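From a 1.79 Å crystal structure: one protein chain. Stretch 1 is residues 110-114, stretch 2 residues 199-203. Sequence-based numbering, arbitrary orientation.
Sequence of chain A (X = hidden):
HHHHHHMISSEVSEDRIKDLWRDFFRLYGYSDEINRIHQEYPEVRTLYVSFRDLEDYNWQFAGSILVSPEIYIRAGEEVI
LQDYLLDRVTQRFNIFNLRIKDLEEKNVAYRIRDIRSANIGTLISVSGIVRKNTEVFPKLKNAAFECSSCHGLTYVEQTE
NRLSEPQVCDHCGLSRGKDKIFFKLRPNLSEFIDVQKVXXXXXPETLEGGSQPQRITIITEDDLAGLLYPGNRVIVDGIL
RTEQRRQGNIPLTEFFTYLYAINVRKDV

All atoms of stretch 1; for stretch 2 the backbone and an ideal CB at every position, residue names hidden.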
ATOM      1  N   TYR A 110      -7.278 -16.822  -8.377  1.00 24.39           N
ATOM      2  CA  TYR A 110      -7.221 -16.861  -9.837  1.00 21.32           C
ATOM      3  C   TYR A 110      -5.910 -17.478 -10.316  1.00 22.64           C
ATOM      4  O   TYR A 110      -4.850 -17.188  -9.772  1.00 23.79           O
ATOM      5  CB  TYR A 110      -7.320 -15.447 -10.418  1.00 18.60           C
ATOM      6  CG  TYR A 110      -8.700 -14.836 -10.390  1.00 21.08           C
ATOM      7  CD1 TYR A 110      -9.132 -14.096  -9.298  1.00 17.24           C
ATOM      8  CD2 TYR A 110      -9.565 -14.983 -11.464  1.00 21.49           C
ATOM      9  CE1 TYR A 110     -10.391 -13.534  -9.273  1.00 27.13           C
ATOM     10  CE2 TYR A 110     -10.826 -14.421 -11.448  1.00 25.46           C
ATOM     11  CZ  TYR A 110     -11.233 -13.696 -10.354  1.00 17.62           C
ATOM     12  OH  TYR A 110     -12.493 -13.139 -10.330  1.00 32.72           O
ATOM     13  N   ARG A 111      -5.978 -18.322 -11.345  1.00 22.10           N
ATOM     14  CA  ARG A 111      -4.773 -18.720 -12.064  1.00 18.16           C
ATOM     15  C   ARG A 111      -4.273 -17.478 -12.798  1.00 17.90           C
ATOM     16  O   ARG A 111      -5.081 -16.660 -13.220  1.00 18.58           O
ATOM     17  CB  ARG A 111      -5.076 -19.826 -13.082  1.00 21.66           C
ATOM     18  CG  ARG A 111      -5.670 -21.100 -12.496  1.00 24.96           C
ATOM     19  CD  ARG A 111      -5.755 -22.199 -13.552  1.00 23.65           C
ATOM     20  NE  ARG A 111      -6.523 -21.771 -14.720  1.00 28.94           N
ATOM     21  CZ  ARG A 111      -6.575 -22.428 -15.875  1.00 28.31           C
ATOM     22  NH1 ARG A 111      -5.899 -23.560 -16.034  1.00 32.75           N
ATOM     23  NH2 ARG A 111      -7.301 -21.952 -16.878  1.00 27.99           N
ATOM     24  N   ILE A 112      -2.959 -17.327 -12.953  1.00 14.09           N
ATOM     25  CA  ILE A 112      -2.413 -16.140 -13.618  1.00 11.66           C
ATOM     26  C   ILE A 112      -3.052 -15.949 -14.995  1.00 14.62           C
ATOM     27  O   ILE A 112      -3.409 -14.834 -15.380  1.00 13.54           O
ATOM     28  CB  ILE A 112      -0.875 -16.214 -13.757  1.00 17.41           C
ATOM     29  CG1 ILE A 112      -0.210 -16.071 -12.383  1.00 20.27           C
ATOM     30  CG2 ILE A 112      -0.361 -15.118 -14.686  1.00 17.21           C
ATOM     31  CD1 ILE A 112       1.279 -16.376 -12.379  1.00 17.22           C
ATOM     32  N   ARG A 113      -3.214 -17.045 -15.725  1.00 16.35           N
ATOM     33  CA  ARG A 113      -3.758 -16.983 -17.078  1.00 16.40           C
ATOM     34  C   ARG A 113      -5.249 -16.636 -17.103  1.00 17.55           C
ATOM     35  O   ARG A 113      -5.793 -16.307 -18.158  1.00 17.01           O
ATOM     36  CB  ARG A 113      -3.528 -18.317 -17.789  1.00 17.87           C
ATOM     37  CG  ARG A 113      -4.367 -19.451 -17.235  1.00 18.33           C
ATOM     38  CD  ARG A 113      -3.788 -20.819 -17.589  1.00 30.16           C
ATOM     39  NE  ARG A 113      -3.648 -21.013 -19.030  1.00 39.67           N
ATOM     40  CZ  ARG A 113      -2.494 -21.027 -19.693  1.00 38.58           C
ATOM     41  NH1 ARG A 113      -1.335 -20.863 -19.065  1.00 37.19           N
ATOM     42  NH2 ARG A 113      -2.496 -21.215 -21.005  1.00 36.21           N
ATOM     43  N   ASP A 114      -5.908 -16.701 -15.948  1.00 15.99           N
ATOM     44  CA  ASP A 114      -7.342 -16.433 -15.875  1.00 15.54           C
ATOM     45  C   ASP A 114      -7.663 -14.996 -15.460  1.00 13.86           C
ATOM     46  O   ASP A 114      -8.830 -14.593 -15.435  1.00 10.77           O
ATOM     47  CB  ASP A 114      -8.016 -17.403 -14.903  1.00 16.83           C
ATOM     48  CG  ASP A 114      -8.054 -18.824 -15.429  1.00 24.81           C
ATOM     49  OD1 ASP A 114      -7.809 -19.030 -16.637  1.00 23.77           O
ATOM     50  OD2 ASP A 114      -8.337 -19.738 -14.630  1.00 22.94           O
ATOM     51  N   UNK A 199       8.998 -11.659  -9.901  1.00 11.38           N
ATOM     52  CA  UNK A 199       8.237 -12.288 -10.974  1.00 10.98           C
ATOM     53  C   UNK A 199       7.929 -13.732 -10.626  1.00 12.39           C
ATOM     54  O   UNK A 199       8.830 -14.498 -10.299  1.00 12.68           O
ATOM     55  CB  UNK A 199       9.001 -12.212 -12.298  1.00 10.98           C
ATOM     56  N   UNK A 200       6.653 -14.101 -10.688  1.00 10.54           N
ATOM     57  CA  UNK A 200       6.259 -15.486 -10.473  1.00  9.52           C
ATOM     58  C   UNK A 200       5.696 -16.092 -11.757  1.00 10.49           C
ATOM     59  O   UNK A 200       5.258 -15.378 -12.654  1.00 14.13           O
ATOM     60  CB  UNK A 200       5.230 -15.579  -9.344  1.00  9.52           C
ATOM     61  N   UNK A 201       5.711 -17.415 -11.827  1.00 14.11           N
ATOM     62  CA  UNK A 201       5.219 -18.127 -12.998  1.00 15.10           C
ATOM     63  C   UNK A 201       4.251 -19.219 -12.575  1.00 13.92           C
ATOM     64  O   UNK A 201       4.360 -19.766 -11.480  1.00 15.28           O
ATOM     65  CB  UNK A 201       6.379 -18.720 -13.800  1.00 15.10           C
ATOM     66  N   UNK A 202       3.302 -19.540 -13.448  1.00 13.87           N
ATOM     67  CA  UNK A 202       2.355 -20.606 -13.169  1.00 20.69           C
ATOM     68  C   UNK A 202       3.104 -21.916 -12.975  1.00 21.06           C
ATOM     69  O   UNK A 202       4.090 -22.177 -13.659  1.00 24.17           O
ATOM     70  CB  UNK A 202       1.327 -20.731 -14.295  1.00 20.69           C
ATOM     71  N   UNK A 203       2.632 -22.726 -12.034  1.00 21.33           N
ATOM     72  CA  UNK A 203       3.203 -24.043 -11.792  1.00 26.23           C
ATOM     73  C   UNK A 203       2.838 -24.967 -12.950  1.00 31.13           C
ATOM     74  O   UNK A 203       1.663 -25.248 -13.168  1.00 30.85           O
ATOM     75  CB  UNK A 203       2.713 -24.617 -10.461  1.00 26.23           C
TER

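The backbone at position 199 is extended (phi/psi -95/127), and its ideal CB has no atom of stretch 1 within 5.5 Å, so stretch 1 sets no preference and many side chains would suit. The deposited residue is Glu 199, with chi1 and chi2 both t; its nearest approach is Glu 199 CG to Ile 112 CD1, 7.9 Å.

Position 200 is also extended (-114/159), and its CA-to-CB bond runs sideways to stretch 1. The nearest visible feature is a methyl group: the ideal CB lies 5.0 Å from Ile 112 CD1. That gap leaves room for further carbon atoms, and the methyl offers neither charge nor hydrogen-bonding atom, so valine, leucine, isoleucine or methionine would be reasonable. The deposited residue is Ile 200. With chi1 p and chi2 t, its side chain ends nearer to stretch 1 than the CB direction alone suggests, and Ile 200 CG1 meets Ile 112 CD1 at 4.0 Å, an apolar contact.

At 201 the CA-to-CB bond points away, and no stretch 1 atom comes within 5.5 Å of the ideal CB. The backbone itself still touches, since the carbonyl C of 201 is 4.1 Å from Ile 112 CD1. Many side chains, polar ones included, would suit. Gln 201 is deposited; its amide forms hydrogen bonds elsewhere in the structure.

Position 202 is the most informative. The CA of 202 lies 6.5 Å from Ile 112 CA, and CA-to-CB points toward stretch 1. The ideal CB lies 4.8 Å from Ile 112 CD1 and 5.5 Å from Arg 113 NH1, so an aliphatic stem followed by an acceptor would match both neighbours. The backbone N of Arg 113 lies farther along the same side, as a possible donor. Glutamate fits best by charge and reach; glutamine could also supply an acceptor, whereas aspartate is shorter. The deposited residue is Glu 202 (chi1 m, chi2 t, chi3 -61°). Its stem packs on isoleucine, with Glu 202 CG 3.7 Å from Ile 112 CB. Its carboxylate then divides its oxygens: Arg 113 N donates to Glu 202 OE2 at 3.1 Å and 153°, while Arg 113 NH1 donates to Glu 202 OE1 at 2.8 Å and 138°, within a salt bridge. OE1 sits at the guanidinium edge, near its plane.

Position 203 has an ideal CB beyond 5.5 Å of stretch 1, leaving the choice open; Asp 203 is deposited and makes no contact here.

Stretch 2 199-203: EIQED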
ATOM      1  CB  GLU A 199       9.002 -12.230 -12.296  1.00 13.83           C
ATOM      2  CG  GLU A 199       8.267 -12.924 -13.430  1.00 19.23           C
ATOM      3  CD  GLU A 199       8.993 -12.815 -14.752  1.00 29.79           C
ATOM      4  OE1 GLU A 199       8.521 -12.058 -15.626  1.00 31.16           O
ATOM      5  OE2 GLU A 199      10.028 -13.492 -14.919  1.00 30.14           O
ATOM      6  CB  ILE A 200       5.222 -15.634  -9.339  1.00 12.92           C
ATOM      7  CG1 ILE A 200       3.921 -14.907  -9.684  1.00 13.50           C
ATOM      8  CG2 ILE A 200       5.791 -15.104  -8.028  1.00 13.99           C
ATOM      9  CD1 ILE A 200       2.770 -15.275  -8.765  1.00 19.20           C
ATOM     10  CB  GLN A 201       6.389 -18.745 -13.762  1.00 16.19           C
ATOM     11  CG  GLN A 201       5.994 -19.370 -15.083  1.00 24.55           C
ATOM     12  CD  GLN A 201       7.187 -19.883 -15.860  1.00 33.39           C
ATOM     13  OE1 GLN A 201       8.209 -20.248 -15.278  1.00 31.74           O
ATOM     14  NE2 GLN A 201       7.066 -19.905 -17.184  1.00 33.53           N
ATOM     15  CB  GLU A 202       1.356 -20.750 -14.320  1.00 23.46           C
ATOM     16  CG  GLU A 202       0.420 -19.565 -14.475  1.00 18.01           C
ATOM     17  CD  GLU A 202      -0.597 -19.764 -15.584  1.00 27.11           C
ATOM     18  OE1 GLU A 202      -0.178 -19.929 -16.746  1.00 22.90           O
ATOM     19  OE2 GLU A 202      -1.812 -19.759 -15.288  1.00 27.01           O
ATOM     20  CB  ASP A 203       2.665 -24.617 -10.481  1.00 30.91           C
ATOM     21  CG  ASP A 203       3.281 -25.959 -10.131  1.00 31.34           C
ATOM     22  OD1 ASP A 203       3.866 -26.603 -11.027  1.00 37.16           O
ATOM     23  OD2 ASP A 203       3.178 -26.371  -8.957  1.00 41.71           O
TER
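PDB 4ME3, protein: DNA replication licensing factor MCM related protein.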